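Long-range contacts in protein BA42 (Bizionia argentinensis, PDB 4OA3), which is of unknown function but consists of a stand-alone TPM domain that binds two calcium ions: residues Ser29-Val34 against Asp137-Thr142; Arg47-Phe52 against Val78-Lys83; Asp92-Thr97 against Glu119-Ala124. All coordinates share one frame; numbering follows the deposited sequence. Where two conformers were deposited one is given.

Interaction 1: Ser29-Val34 against Asp137-Thr142; sequences SGEIRV and DELPNT. With CA (calcium ion), chain B; CA (calcium ion), chain C.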
ATOM      1  N   SER A  29      -0.533   4.482  12.890  1.00 17.06           N
ATOM      2  CA  SER A  29      -1.989   4.453  12.863  1.00 16.15           C
ATOM      3  C   SER A  29      -2.462   4.433  11.388  1.00 16.69           C
ATOM      4  O   SER A  29      -3.653   4.244  11.136  1.00 16.67           O
ATOM      5  CB  SER A  29      -2.599   5.647  13.569  1.00 17.47           C
ATOM      6  OG  SER A  29      -2.359   6.836  12.845  1.00 19.68           O
ATOM      7  N   GLY A  30      -1.551   4.597  10.427  1.00 16.91           N
ATOM      8  CA  GLY A  30      -1.895   4.476   9.021  1.00 14.86           C
ATOM      9  C   GLY A  30      -2.334   3.060   8.671  1.00 15.51           C
ATOM     10  O   GLY A  30      -2.012   2.089   9.370  1.00 15.32           O
ATOM     11  N   GLU A  31      -3.147   2.965   7.628  1.00 14.46           N
ATOM     12  CA  GLU A  31      -3.702   1.691   7.188  1.00 14.01           C
ATOM     13  C   GLU A  31      -3.277   1.411   5.779  1.00 14.74           C
ATOM     14  O   GLU A  31      -3.330   2.320   4.947  1.00 16.49           O
ATOM     15  CB  GLU A  31      -5.198   1.733   7.288  1.00 13.68           C
ATOM     16  CG  GLU A  31      -5.715   1.837   8.725  1.00 13.58           C
ATOM     17  CD  GLU A  31      -5.919   0.517   9.437  1.00 17.75           C
ATOM     18  OE1 GLU A  31      -6.184  -0.495   8.740  1.00 16.27           O
ATOM     19  OE2 GLU A  31      -5.804   0.474  10.692  1.00 16.26           O
ATOM     20  N   ILE A  32      -2.822   0.204   5.501  1.00 11.54           N
ATOM     21  CA  ILE A  32      -2.260  -0.147   4.197  1.00 12.46           C
ATOM     22  C   ILE A  32      -3.010  -1.274   3.535  1.00 13.27           C
ATOM     23  O   ILE A  32      -3.299  -2.267   4.169  1.00 12.76           O
ATOM     24  CB  ILE A  32      -0.759  -0.548   4.347  1.00 14.21           C
ATOM     25  CG1 ILE A  32       0.056   0.600   4.925  1.00 14.46           C
ATOM     26  CG2 ILE A  32      -0.187  -1.027   2.996  1.00 15.21           C
ATOM     27  CD1 ILE A  32       1.335   0.176   5.542  1.00 17.90           C
ATOM     28  N   ARG A  33      -3.324  -1.135   2.223  1.00 13.37           N
ATOM     29  CA  ARG A  33      -3.825  -2.247   1.422  1.00 13.59           C
ATOM     30  C   ARG A  33      -3.112  -2.310   0.100  1.00 13.56           C
ATOM     31  O   ARG A  33      -2.577  -1.300  -0.391  1.00 14.27           O
ATOM     32  CB  ARG A  33      -5.330  -2.176   1.132  1.00 13.16           C
ATOM     33  CG  ARG A  33      -6.157  -2.239   2.404  1.00 11.88           C
ATOM     34  CD  ARG A  33      -7.627  -2.497   2.153  1.00 14.05           C
ATOM     35  NE  ARG A  33      -7.809  -3.843   1.612  1.00 13.59           N
ATOM     36  CZ  ARG A  33      -8.938  -4.289   1.095  1.00 15.12           C
ATOM     37  NH1 ARG A  33     -10.001  -3.503   1.033  1.00 16.88           N
ATOM     38  NH2 ARG A  33      -9.009  -5.520   0.622  1.00 16.56           N
ATOM     39  N   VAL A  34      -3.079  -3.501  -0.466  1.00 13.45           N
ATOM     40  CA  VAL A  34      -2.573  -3.786  -1.794  1.00 11.73           C
ATOM     41  C   VAL A  34      -3.750  -4.168  -2.669  1.00 13.07           C
ATOM     42  O   VAL A  34      -4.625  -4.932  -2.235  1.00 13.15           O
ATOM     43  CB  VAL A  34      -1.550  -4.930  -1.761  1.00 13.85           C
ATOM     44  CG1 VAL A  34      -1.119  -5.380  -3.155  1.00 14.59           C
ATOM     45  CG2 VAL A  34      -0.325  -4.537  -0.948  1.00 14.35           C
ATOM     46  N   ASP A 137      -7.985  -1.632  13.840  1.00 18.26           N
ATOM     47  CA  ASP A 137      -7.597  -2.122  12.508  1.00 17.13           C
ATOM     48  C   ASP A 137      -8.774  -1.692  11.608  1.00 19.17           C
ATOM     49  O   ASP A 137      -9.811  -2.352  11.536  1.00 18.98           O
ATOM     50  CB  ASP A 137      -7.375  -3.633  12.531  1.00 17.26           C
ATOM     51  CG  ASP A 137      -6.687  -4.166  11.293  1.00 21.92           C
ATOM     52  OD1 ASP A 137      -6.650  -3.442  10.266  1.00 16.89           O
ATOM     53  OD2 ASP A 137      -6.189  -5.308  11.344  1.00 21.95           O
ATOM     54  N   GLU A 138      -8.672  -0.474  11.082  1.00 15.89           N
ATOM     55  CA  GLU A 138      -9.763   0.197  10.375  1.00 15.53           C
ATOM     56  C   GLU A 138     -10.102  -0.353   9.014  1.00 15.96           C
ATOM     57  O   GLU A 138     -11.272  -0.343   8.634  1.00 17.49           O
ATOM     58  CB  GLU A 138      -9.456   1.697  10.289  1.00 16.19           C
ATOM     59  CG  GLU A 138      -9.397   2.389  11.645  1.00 18.07           C
ATOM     60  CD  GLU A 138      -8.951   3.833  11.578  1.00 21.27           C
ATOM     61  OE1 GLU A 138      -7.777   4.066  11.222  1.00 19.07           O
ATOM     62  OE2 GLU A 138      -9.750   4.726  11.944  1.00 21.36           O
ATOM     63  N   LEU A 139      -9.102  -0.823   8.279  1.00 13.69           N
ATOM     64  CA  LEU A 139      -9.290  -1.373   6.949  1.00 13.87           C
ATOM     65  C   LEU A 139      -8.804  -2.803   6.932  1.00 14.63           C
ATOM     66  O   LEU A 139      -7.790  -3.109   7.544  1.00 15.42           O
ATOM     67  CB  LEU A 139      -8.495  -0.593   5.899  1.00 14.55           C
ATOM     68  CG  LEU A 139      -8.769   0.918   5.831  1.00 17.19           C
ATOM     69  CD1 LEU A 139      -7.892   1.578   4.761  1.00 16.09           C
ATOM     70  CD2 LEU A 139     -10.231   1.233   5.576  1.00 16.86           C
ATOM     71  N   PRO A 140      -9.475  -3.712   6.195  1.00 13.70           N
ATOM     72  CA  PRO A 140      -8.967  -5.075   6.089  1.00 15.06           C
ATOM     73  C   PRO A 140      -7.581  -5.157   5.455  1.00 15.14           C
ATOM     74  O   PRO A 140      -7.183  -4.264   4.683  1.00 14.49           O
ATOM     75  CB  PRO A 140     -10.018  -5.802   5.241  1.00 17.55           C
ATOM     76  CG  PRO A 140     -10.770  -4.800   4.609  1.00 21.81           C
ATOM     77  CD  PRO A 140     -10.670  -3.508   5.369  1.00 16.61           C
ATOM     78  N   ASN A 141      -6.814  -6.166   5.853  1.00 14.35           N
ATOM     79  CA  ASN A 141      -5.451  -6.332   5.355  1.00 13.75           C
ATOM     80  C   ASN A 141      -5.424  -7.245   4.130  1.00 17.39           C
ATOM     81  O   ASN A 141      -4.372  -7.396   3.535  1.00 17.42           O
ATOM     82  CB  ASN A 141      -4.559  -6.873   6.437  1.00 16.08           C
ATOM     83  CG  ASN A 141      -4.447  -5.982   7.652  1.00 17.82           C
ATOM     84  OD1 ASN A 141      -4.822  -4.811   7.668  1.00 16.77           O
ATOM     85  ND2 ASN A 141      -3.789  -6.544   8.679  1.00 19.46           N
ATOM     86  N   THR A 142      -6.593  -7.765   3.736  1.00 16.88           N
ATOM     87  CA  THR A 142      -6.781  -8.619   2.550  1.00 16.76           C
ATOM     88  C   THR A 142      -6.221  -7.958   1.319  1.00 16.73           C
ATOM     89  O   THR A 142      -6.493  -6.766   1.107  1.00 16.52           O
ATOM     90  CB  THR A 142      -8.312  -8.739   2.272  1.00 20.06           C
ATOM     91  OG1 THR A 142      -9.024  -8.884   3.470  1.00 20.99           O
ATOM     92  CG2 THR A 142      -8.690  -9.869   1.342  1.00 25.04           C
TER
HETATM   93 CA    CA B 201      -5.545  -2.726   8.260  1.00 13.86          CA
HETATM   94 CA    CA C 202      -4.808   0.695  12.790  1.00 16.44          CA
HETATM   95  O   HOH W   1      -5.520   3.015  12.480  1.00 16.20           O
HETATM   96  O   HOH W   2      -2.673   1.118  11.830  1.00 15.61           O
HETATM   97  O   HOH W   3      -5.457  -2.391   5.886  1.00 13.55           O
HETATM   98  O   HOH W   4      -4.047  -5.514   1.335  1.00 16.59           O
HETATM   99  O   HOH W   5      -4.357  -1.710  12.380  1.00 16.32           O
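Ser29 O and Glu138 OE1 reach each other through a water that is also a calcium ligand, at one end of a two-calcium site which joins the start of strand 31-37 in the TPM domain to the loop preceding strand 144-145. The other carboxylate oxygen of Glu138, OE2, accepts a hydrogen bond from Lys61 N. Gly30 contributes its carbonyl to a second water on the same ion. Glu31 carries the site. Its chain bends sharply at chi2 (-88°), and the carboxylate bridges the two metals: OE1 lies 2.4 Å from one calcium ion, and OE2 lies 2.3 Å from the other. Asp137 OD1, Leu139 O and Asn141 OD1 complete the loop's share of the OE1-bound ion, to which Glu25 adds both carboxylate oxygens; Asp135, Ile136 and the waters on Ser29 and Gly30 belong to the OE2-bound one. Two loop amides also grip Glu31, both from above the carboxylate plane: Leu139 N donates to OE1 (3.0 Å, 67° out of the plane) and Glu138 N to OE2 (3.0 Å, 61° out). With metal and N-H on each oxygen, the group's rotation is fixed, and the clustered acidic charge is probably offset largely by the calcium ions. Leu139 CD1 packs against Glu31 CB at 3.7 Å. Ile32 turns its side chain to the opposite side of the strand, but its carbonyl joins Pro140 O through a water on the OE1-bound ion. Arg33 grips Thr142 O side-on, with NH2 at 2.8 Å and NE at 3.2 Å, the carbonyl oxygen lying in the guanidinium plane, while Pro140 CG sits over one face toward the rim. Val34 N donates to a water 2.9 Å away, which in turn donates to Asn141 O.

Interaction 2: Arg47-Phe52 against Val78-Lys83; sequences RAMDVF and VIYGDK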
ATOM      1  N   ARG A  47      -7.017   5.736 -11.882  1.00 14.95           N
ATOM      2  CA  ARG A  47      -7.496   4.386 -11.637  1.00 14.01           C
ATOM      3  C   ARG A  47      -7.268   4.019 -10.163  1.00 15.29           C
ATOM      4  O   ARG A  47      -8.157   3.457  -9.514  1.00 14.97           O
ATOM      5  CB  ARG A  47      -6.814   3.366 -12.567  1.00 13.99           C
ATOM      6  CG  ARG A  47      -7.146   1.899 -12.268  1.00 16.35           C
ATOM      7  CD  ARG A  47      -8.628   1.600 -12.288  1.00 14.76           C
ATOM      8  NE  ARG A  47      -8.890   0.185 -12.008  1.00 15.15           N
ATOM      9  CZ  ARG A  47     -10.086  -0.314 -11.698  1.00 18.56           C
ATOM     10  NH1 ARG A  47     -11.157   0.473 -11.653  1.00 17.70           N
ATOM     11  NH2 ARG A  47     -10.217  -1.601 -11.404  1.00 18.33           N
ATOM     12  N   ALA A  48      -6.076   4.295  -9.643  1.00 15.10           N
ATOM     13  CA  ALA A  48      -5.819   3.989  -8.224  1.00 13.55           C
ATOM     14  C   ALA A  48      -6.784   4.737  -7.296  1.00 16.22           C
ATOM     15  O   ALA A  48      -7.244   4.172  -6.315  1.00 15.70           O
ATOM     16  CB  ALA A  48      -4.392   4.348  -7.876  1.00 15.47           C
ATOM     17  N   MET A  49      -7.124   5.990  -7.610  1.00 15.88           N
ATOM     18  CA  MET A  49      -8.081   6.789  -6.851  1.00 17.98           C
ATOM     19  C   MET A  49      -9.477   6.129  -6.904  1.00 17.94           C
ATOM     20  O   MET A  49     -10.121   6.021  -5.867  1.00 18.08           O
ATOM     21  CB  MET A  49      -8.140   8.189  -7.452  1.00 22.88           C
ATOM     22  CG  MET A  49      -8.999   9.133  -6.693  1.00 30.01           C
ATOM     23  SD  MET A  49      -8.607  10.862  -7.121  1.00 38.55           S
ATOM     24  CE  MET A  49      -9.134  10.905  -8.753  1.00 36.24           C
ATOM     25  N   ASP A  50      -9.900   5.620  -8.074  1.00 15.94           N
ATOM     26  CA  ASP A  50     -11.177   4.911  -8.175  1.00 14.86           C
ATOM     27  C   ASP A  50     -11.143   3.650  -7.315  1.00 16.59           C
ATOM     28  O   ASP A  50     -12.121   3.327  -6.644  1.00 17.05           O
ATOM     29  CB  ASP A  50     -11.504   4.525  -9.635  1.00 15.56           C
ATOM     30  CG  ASP A  50     -11.854   5.672 -10.577  1.00 19.67           C
ATOM     31  OD1 ASP A  50     -12.311   6.732 -10.091  1.00 20.46           O
ATOM     32  OD2 ASP A  50     -11.759   5.479 -11.783  1.00 21.06           O
ATOM     33  N   VAL A  51     -10.057   2.891  -7.368  1.00 14.20           N
ATOM     34  CA  VAL A  51      -9.972   1.678  -6.553  1.00 12.67           C
ATOM     35  C   VAL A  51      -9.996   2.023  -5.062  1.00 13.84           C
ATOM     36  O   VAL A  51     -10.740   1.384  -4.306  1.00 13.87           O
ATOM     37  CB  VAL A  51      -8.714   0.881  -6.917  1.00 14.72           C
ATOM     38  CG1 VAL A  51      -8.499  -0.285  -5.955  1.00 13.40           C
ATOM     39  CG2 VAL A  51      -8.819   0.334  -8.339  1.00 15.23           C
ATOM     40  N   PHE A  52      -9.249   3.026  -4.652  1.00 13.14           N
ATOM     41  CA  PHE A  52      -9.235   3.486  -3.253  1.00 13.03           C
ATOM     42  C   PHE A  52     -10.675   3.764  -2.765  1.00 15.18           C
ATOM     43  O   PHE A  52     -11.086   3.342  -1.664  1.00 14.16           O
ATOM     44  CB  PHE A  52      -8.380   4.767  -3.153  1.00 14.51           C
ATOM     45  CG  PHE A  52      -8.110   5.240  -1.755  1.00 14.95           C
ATOM     46  CD1 PHE A  52      -8.986   6.101  -1.113  1.00 17.47           C
ATOM     47  CD2 PHE A  52      -6.973   4.840  -1.092  1.00 15.99           C
ATOM     48  CE1 PHE A  52      -8.739   6.496   0.201  1.00 19.05           C
ATOM     49  CE2 PHE A  52      -6.708   5.271   0.204  1.00 17.99           C
ATOM     50  CZ  PHE A  52      -7.591   6.101   0.832  1.00 19.16           C
ATOM     51  N   VAL A  78       1.276   2.371  -8.329  1.00 15.07           N
ATOM     52  CA  VAL A  78       0.991   3.661  -7.781  1.00 16.29           C
ATOM     53  C   VAL A  78       0.827   3.519  -6.290  1.00 18.18           C
ATOM     54  O   VAL A  78       0.188   2.572  -5.847  1.00 17.25           O
ATOM     55  CB  VAL A  78      -0.347   4.240  -8.387  1.00 22.46           C
ATOM     56  CG1 VAL A  78      -0.852   5.493  -7.640  1.00 22.39           C
ATOM     57  CG2 VAL A  78      -0.160   4.553  -9.846  1.00 24.09           C
ATOM     58  N   ILE A  79       1.361   4.467  -5.540  0.50 14.98           N
ATOM     59  CA  ILE A  79       1.136   4.569  -4.121  0.50 13.54           C
ATOM     60  C   ILE A  79       0.206   5.748  -3.997  0.50 18.18           C
ATOM     61  O   ILE A  79       0.549   6.872  -4.417  0.50 16.58           O
ATOM     62  CB  ILE A  79       2.437   4.779  -3.352  0.50 14.75           C
ATOM     63  CG1 ILE A  79       3.383   3.577  -3.534  0.50 15.44           C
ATOM     64  CG2 ILE A  79       2.127   5.004  -1.879  0.50 14.09           C
ATOM     65  CD1 ILE A  79       4.871   3.965  -3.323  0.50 11.72           C
ATOM     66  N   TYR A  80      -1.010   5.485  -3.518  1.00 15.02           N
ATOM     67  CA  TYR A  80      -2.036   6.504  -3.372  1.00 14.74           C
ATOM     68  C   TYR A  80      -2.422   6.619  -1.921  1.00 17.52           C
ATOM     69  O   TYR A  80      -3.009   5.696  -1.361  1.00 16.47           O
ATOM     70  CB  TYR A  80      -3.251   6.122  -4.238  1.00 16.74           C
ATOM     71  CG  TYR A  80      -4.366   7.137  -4.217  1.00 19.61           C
ATOM     72  CD1 TYR A  80      -5.299   7.157  -3.189  1.00 20.39           C
ATOM     73  CD2 TYR A  80      -4.451   8.126  -5.193  1.00 22.67           C
ATOM     74  CE1 TYR A  80      -6.207   8.200  -3.061  1.00 22.16           C
ATOM     75  CE2 TYR A  80      -5.417   9.123  -5.127  1.00 25.53           C
ATOM     76  CZ  TYR A  80      -6.299   9.156  -4.058  1.00 30.63           C
ATOM     77  OH  TYR A  80      -7.244  10.152  -3.951  1.00 34.09           O
ATOM     78  N   GLY A  81      -2.102   7.745  -1.317  1.00 17.04           N
ATOM     79  CA  GLY A  81      -2.452   8.040   0.055  1.00 16.46           C
ATOM     80  C   GLY A  81      -3.646   8.980   0.120  1.00 18.78           C
ATOM     81  O   GLY A  81      -3.871   9.790  -0.791  1.00 17.50           O
ATOM     82  N   ASP A  82      -4.404   8.889   1.213  1.00 16.56           N
ATOM     83  CA  ASP A  82      -5.587   9.719   1.445  1.00 16.77           C
ATOM     84  C   ASP A  82      -5.175  11.136   1.858  1.00 19.23           C
ATOM     85  O   ASP A  82      -3.994  11.410   2.097  1.00 17.99           O
ATOM     86  CB  ASP A  82      -6.511   9.072   2.469  1.00 17.26           C
ATOM     87  CG  ASP A  82      -7.971   9.488   2.401  1.00 20.13           C
ATOM     88  OD1 ASP A  82      -8.320  10.324   1.510  1.00 22.94           O
ATOM     89  OD2 ASP A  82      -8.747   9.037   3.255  1.00 20.64           O
ATOM     90  N   LYS A  83      -6.168  12.029   1.928  1.00 18.70           N
ATOM     91  CA  LYS A  83      -5.957  13.445   2.198  1.00 19.47           C
ATOM     92  C   LYS A  83      -5.191  13.760   3.465  1.00 22.27           C
ATOM     93  O   LYS A  83      -4.429  14.723   3.476  1.00 21.87           O
ATOM     94  CB  LYS A  83      -7.293  14.198   2.203  1.00 22.07           C
ATOM     95  CG  LYS A  83      -7.118  15.712   2.193  1.00 28.76           C
ATOM     96  CD  LYS A  83      -8.441  16.433   2.025  1.00 38.75           C
ATOM     97  CE  LYS A  83      -8.297  17.938   2.170  1.00 49.01           C
ATOM     98  NZ  LYS A  83      -9.056  18.451   3.343  1.00 64.08           N
TER
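The Tyr80 ring stands between Met49 and Phe52, meeting one with a face and the other with an edge. Tyr80 points toward helix 44-54, with CG anti to the backbone N (chi1 -178°). Over one face lies the helix backbone itself: Met49 CA is 4.1 Å from the centroid of the Tyr80 ring and only 16° off the ring normal, a CH-pi contact. The rest of Met49 then runs obliquely across the tyrosine toward its hydroxyl, with CG 3.4 Å from Tyr80 OH. The sulfur completes a Met-aromatic contact, with SD 5.2 Å from the Tyr80 centroid in an oblique position. Phe52 comes to the edge of the tyrosine ring, one helical turn beyond Ala48. Its CD2 approaches Tyr80 CD1 to 3.5 Å, while Tyr80 CE1 sits over a face of the Phe52 ring, toward the rim. The planes are inclined at 55°, so the two rings meet obliquely. At the far end of the phenyl ring CZ touches Asp82 CB at 3.6 Å; the carboxylate of Asp82 stays beside the same end of the ring, while its OD1 also accepts a hydrogen bond from Lys83 N. Deeper in the contact, where the helix comes nearest the strand, Ala48 CB lies 3.7 Å from Val78 CG1 and 4.2 Å from Tyr80 CB. Phe45 adds another ring to Tyr80, and Leu67 of the adjacent strand 65-71 meets Phe52 and Val51. No hydrogen bond crosses between the two segments, and side-chain packing carries the contact. Helix 44-54 thus lies obliquely over strand 76-81, an edge strand of the sheet, on one face while Ile79 points to the other, where helix 95-105 packs, as in an alpha/beta/alpha sandwich.

Interaction 3: Asp92-Thr97 against Glu119-Ala124; sequences DFWDTT and EKAGMA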
ATOM      1  N   ASP A  92       8.718  14.414  -1.322  1.00 31.64           N
ATOM      2  CA  ASP A  92       9.521  13.199  -1.450  1.00 29.68           C
ATOM      3  C   ASP A  92       9.028  12.049  -0.528  1.00 28.62           C
ATOM      4  O   ASP A  92       9.705  11.038  -0.433  1.00 26.06           O
ATOM      5  CB  ASP A  92      11.004  13.526  -1.124  1.00 32.25           C
ATOM      6  CG  ASP A  92      11.326  13.845   0.334  1.00 47.76           C
ATOM      7  OD1 ASP A  92      10.381  14.111   1.114  1.00 49.94           O
ATOM      8  OD2 ASP A  92      12.527  13.830   0.694  1.00 53.58           O
ATOM      9  N   PHE A  93       7.882  12.209   0.148  1.00 23.62           N
ATOM     10  CA  PHE A  93       7.392  11.257   1.143  1.00 20.99           C
ATOM     11  C   PHE A  93       7.410   9.801   0.743  1.00 22.37           C
ATOM     12  O   PHE A  93       7.879   8.961   1.520  1.00 20.93           O
ATOM     13  CB  PHE A  93       5.994  11.664   1.579  1.00 21.16           C
ATOM     14  CG  PHE A  93       5.462  10.814   2.711  1.00 19.81           C
ATOM     15  CD1 PHE A  93       6.045  10.860   3.970  1.00 22.00           C
ATOM     16  CD2 PHE A  93       4.430   9.903   2.493  1.00 20.89           C
ATOM     17  CE1 PHE A  93       5.594  10.025   4.998  1.00 21.97           C
ATOM     18  CE2 PHE A  93       3.959   9.107   3.530  1.00 21.93           C
ATOM     19  CZ  PHE A  93       4.560   9.149   4.768  1.00 20.58           C
ATOM     20  N   TRP A  94       6.911   9.492  -0.457  1.00 18.81           N
ATOM     21  CA  TRP A  94       6.833   8.103  -0.902  1.00 18.19           C
ATOM     22  C   TRP A  94       8.047   7.583  -1.641  1.00 19.87           C
ATOM     23  O   TRP A  94       8.034   6.436  -2.063  1.00 18.48           O
ATOM     24  CB  TRP A  94       5.582   7.883  -1.772  1.00 16.88           C
ATOM     25  CG  TRP A  94       4.279   8.022  -1.051  1.00 17.86           C
ATOM     26  CD1 TRP A  94       3.275   8.898  -1.327  1.00 20.13           C
ATOM     27  CD2 TRP A  94       3.848   7.261   0.085  1.00 17.95           C
ATOM     28  NE1 TRP A  94       2.208   8.675  -0.485  1.00 18.84           N
ATOM     29  CE2 TRP A  94       2.532   7.664   0.381  1.00 19.09           C
ATOM     30  CE3 TRP A  94       4.435   6.247   0.854  1.00 18.42           C
ATOM     31  CZ2 TRP A  94       1.804   7.105   1.427  1.00 18.16           C
ATOM     32  CZ3 TRP A  94       3.686   5.652   1.851  1.00 18.22           C
ATOM     33  CH2 TRP A  94       2.410   6.106   2.155  1.00 18.67           C
ATOM     34  N   ASP A  95       9.138   8.385  -1.768  1.00 20.60           N
ATOM     35  CA  ASP A  95      10.255   7.941  -2.566  1.00 20.40           C
ATOM     36  C   ASP A  95      10.930   6.670  -2.082  1.00 20.07           C
ATOM     37  O   ASP A  95      11.217   5.814  -2.901  1.00 21.30           O
ATOM     38  CB  ASP A  95      11.313   9.056  -2.727  1.00 23.70           C
ATOM     39  CG  ASP A  95      10.875  10.271  -3.529  1.00 32.84           C
ATOM     40  OD1 ASP A  95       9.724  10.282  -4.025  1.00 31.33           O
ATOM     41  OD2 ASP A  95      11.685  11.223  -3.650  1.00 39.92           O
ATOM     42  N   THR A  96      11.173   6.544  -0.784  1.00 20.06           N
ATOM     43  CA  THR A  96      11.811   5.341  -0.264  1.00 20.51           C
ATOM     44  C   THR A  96      10.926   4.107  -0.440  1.00 20.60           C
ATOM     45  O   THR A  96      11.446   3.021  -0.699  1.00 19.70           O
ATOM     46  CB  THR A  96      12.274   5.521   1.181  1.00 24.88           C
ATOM     47  OG1 THR A  96      11.212   5.817   2.081  1.00 28.68           O
ATOM     48  CG2 THR A  96      13.353   6.582   1.316  1.00 25.34           C
ATOM     49  N   THR A  97       9.585   4.267  -0.353  1.00 18.00           N
ATOM     50  CA  THR A  97       8.655   3.149  -0.549  1.00 17.16           C
ATOM     51  C   THR A  97       8.690   2.698  -2.004  1.00 15.98           C
ATOM     52  O   THR A  97       8.836   1.524  -2.292  1.00 16.59           O
ATOM     53  CB  THR A  97       7.263   3.575  -0.099  1.00 18.40           C
ATOM     54  OG1 THR A  97       7.278   3.905   1.312  1.00 19.34           O
ATOM     55  CG2 THR A  97       6.208   2.484  -0.325  1.00 15.54           C
ATOM     56  N   GLU A 119       6.757  -2.468   4.433  1.00 15.08           N
ATOM     57  CA  GLU A 119       7.580  -2.145   5.596  1.00 15.51           C
ATOM     58  C   GLU A 119       8.044  -0.678   5.567  1.00 17.26           C
ATOM     59  O   GLU A 119       7.936   0.042   6.561  1.00 17.02           O
ATOM     60  CB  GLU A 119       8.791  -3.072   5.665  1.00 17.44           C
ATOM     61  CG  GLU A 119       9.696  -2.804   6.860  1.00 24.13           C
ATOM     62  CD  GLU A 119      10.919  -3.693   6.961  1.00 50.90           C
ATOM     63  OE1 GLU A 119      11.529  -3.998   5.908  1.00 37.61           O
ATOM     64  OE2 GLU A 119      11.310  -4.024   8.102  1.00 49.50           O
ATOM     65  N   LYS A 120       8.495  -0.228   4.418  1.00 15.67           N
ATOM     66  CA  LYS A 120       8.953   1.156   4.260  1.00 15.58           C
ATOM     67  C   LYS A 120       7.809   2.142   4.477  1.00 17.20           C
ATOM     68  O   LYS A 120       7.976   3.198   5.097  1.00 17.89           O
ATOM     69  CB  LYS A 120       9.582   1.357   2.878  1.00 18.60           C
ATOM     70  CG  LYS A 120      10.975   0.784   2.811  1.00 30.54           C
ATOM     71  CD  LYS A 120      12.037   1.781   3.313  1.00 45.05           C
ATOM     72  CE  LYS A 120      13.416   1.164   3.460  1.00 58.19           C
ATOM     73  NZ  LYS A 120      14.027   0.814   2.150  1.00 74.98           N
ATOM     74  N   ALA A 121       6.618   1.811   3.937  1.00 15.41           N
ATOM     75  CA  ALA A 121       5.459   2.661   4.100  1.00 15.13           C
ATOM     76  C   ALA A 121       5.046   2.801   5.569  1.00 16.08           C
ATOM     77  O   ALA A 121       4.657   3.878   6.006  1.00 15.92           O
ATOM     78  CB  ALA A 121       4.301   2.136   3.247  1.00 15.04           C
ATOM     79  N   GLY A 122       5.073   1.701   6.349  1.00 15.12           N
ATOM     80  CA  GLY A 122       4.734   1.796   7.761  1.00 15.48           C
ATOM     81  C   GLY A 122       5.680   2.710   8.531  1.00 16.78           C
ATOM     82  O   GLY A 122       5.249   3.516   9.356  1.00 16.37           O
ATOM     83  N   MET A 123       6.960   2.630   8.202  1.00 17.00           N
ATOM     84  CA  MET A 123       8.008   3.469   8.827  1.00 19.97           C
ATOM     85  C   MET A 123       7.854   4.934   8.384  1.00 21.43           C
ATOM     86  O   MET A 123       8.022   5.841   9.197  1.00 19.53           O
ATOM     87  CB  MET A 123       9.415   2.991   8.428  1.00 23.71           C
ATOM     88  CG  MET A 123       9.744   1.552   8.732  1.00 30.53           C
ATOM     89  SD  MET A 123      10.618   1.333  10.272  1.00 38.67           S
ATOM     90  CE  MET A 123       9.207   1.453  11.384  1.00 35.20           C
ATOM     91  N   ALA A 124       7.501   5.174   7.116  1.00 16.42           N
ATOM     92  CA  ALA A 124       7.261   6.552   6.650  1.00 16.15           C
ATOM     93  C   ALA A 124       6.041   7.148   7.307  1.00 19.30           C
ATOM     94  O   ALA A 124       6.060   8.274   7.801  1.00 18.71           O
ATOM     95  CB  ALA A 124       7.066   6.558   5.144  1.00 18.02           C
TER
HETATM   96  O   HOH W   6      14.157   2.573  -0.377  1.00 28.02           O
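The backbones come closest at Thr97 and Lys120, whose CA atoms are 5.2 Å apart, and diverge to 7.2 Å between the CA atoms of Phe93 and Ala124. Asp92 to Asp95 form a type I beta turn that leads into helix 95-105, while 119-124 is regular helix throughout. Phe93 has CG anti to its backbone N (chi1 -174°), and its ring reaches across edge-on. CE1 lies 3.3 Å from Ala124 O, near the ring plane, and CZ meets Ala124 CB at 3.6 Å. Within its own turn Phe93 also covers Trp94, with CD2 3.5 Å above the centre of the indole. Trp94 in turn offers its edge to helix 110-128, CZ3 touching Ala121 CB at 3.8 Å. This is packing within one helical layer of an alpha/beta sandwich: Trp94 and Thr97 rest on Ile79 of strand 76-81, and Leu125 adds to the aromatic pair. An alanine in place of Phe93 would probably open a gap beside Ala124 CB and leave Trp94 freer to shift, its indole face having lost the phenyl cover. Closer in, Thr97 OG1 sits beside Ala121 N at an angle too poor for a hydrogen bond. On the outer side Lys120, bent at chi2 and chi4, brings NZ to a water at 3.1 Å, which donates to Thr96 O.

Interaction 2 has no exposed residue among those that touch, whereas interactions 1 and 3 combine buried residues (Glu31, Arg33, Leu139; Thr97, Ala121) with exposed ones (Pro140, Thr142; Thr96, Lys120). Interaction 1 is polar, built on metal ligands, hydrogen bonds and bridging waters; interactions 2 and 3 rest mainly on aromatic and aliphatic packing. Interaction 2 sets a helix on one sheet face, whereas interaction 3 joins two helices on the other. Strand residues connect them: Ile79 packs against Trp94 and Thr97, and Ile32 meets Ala121 and Gly122. Interactions 1 and 2 do not touch, although both reach the same sheet. Along the chain, interactions 2 and 3 follow in series inside the loop closed by interaction 1.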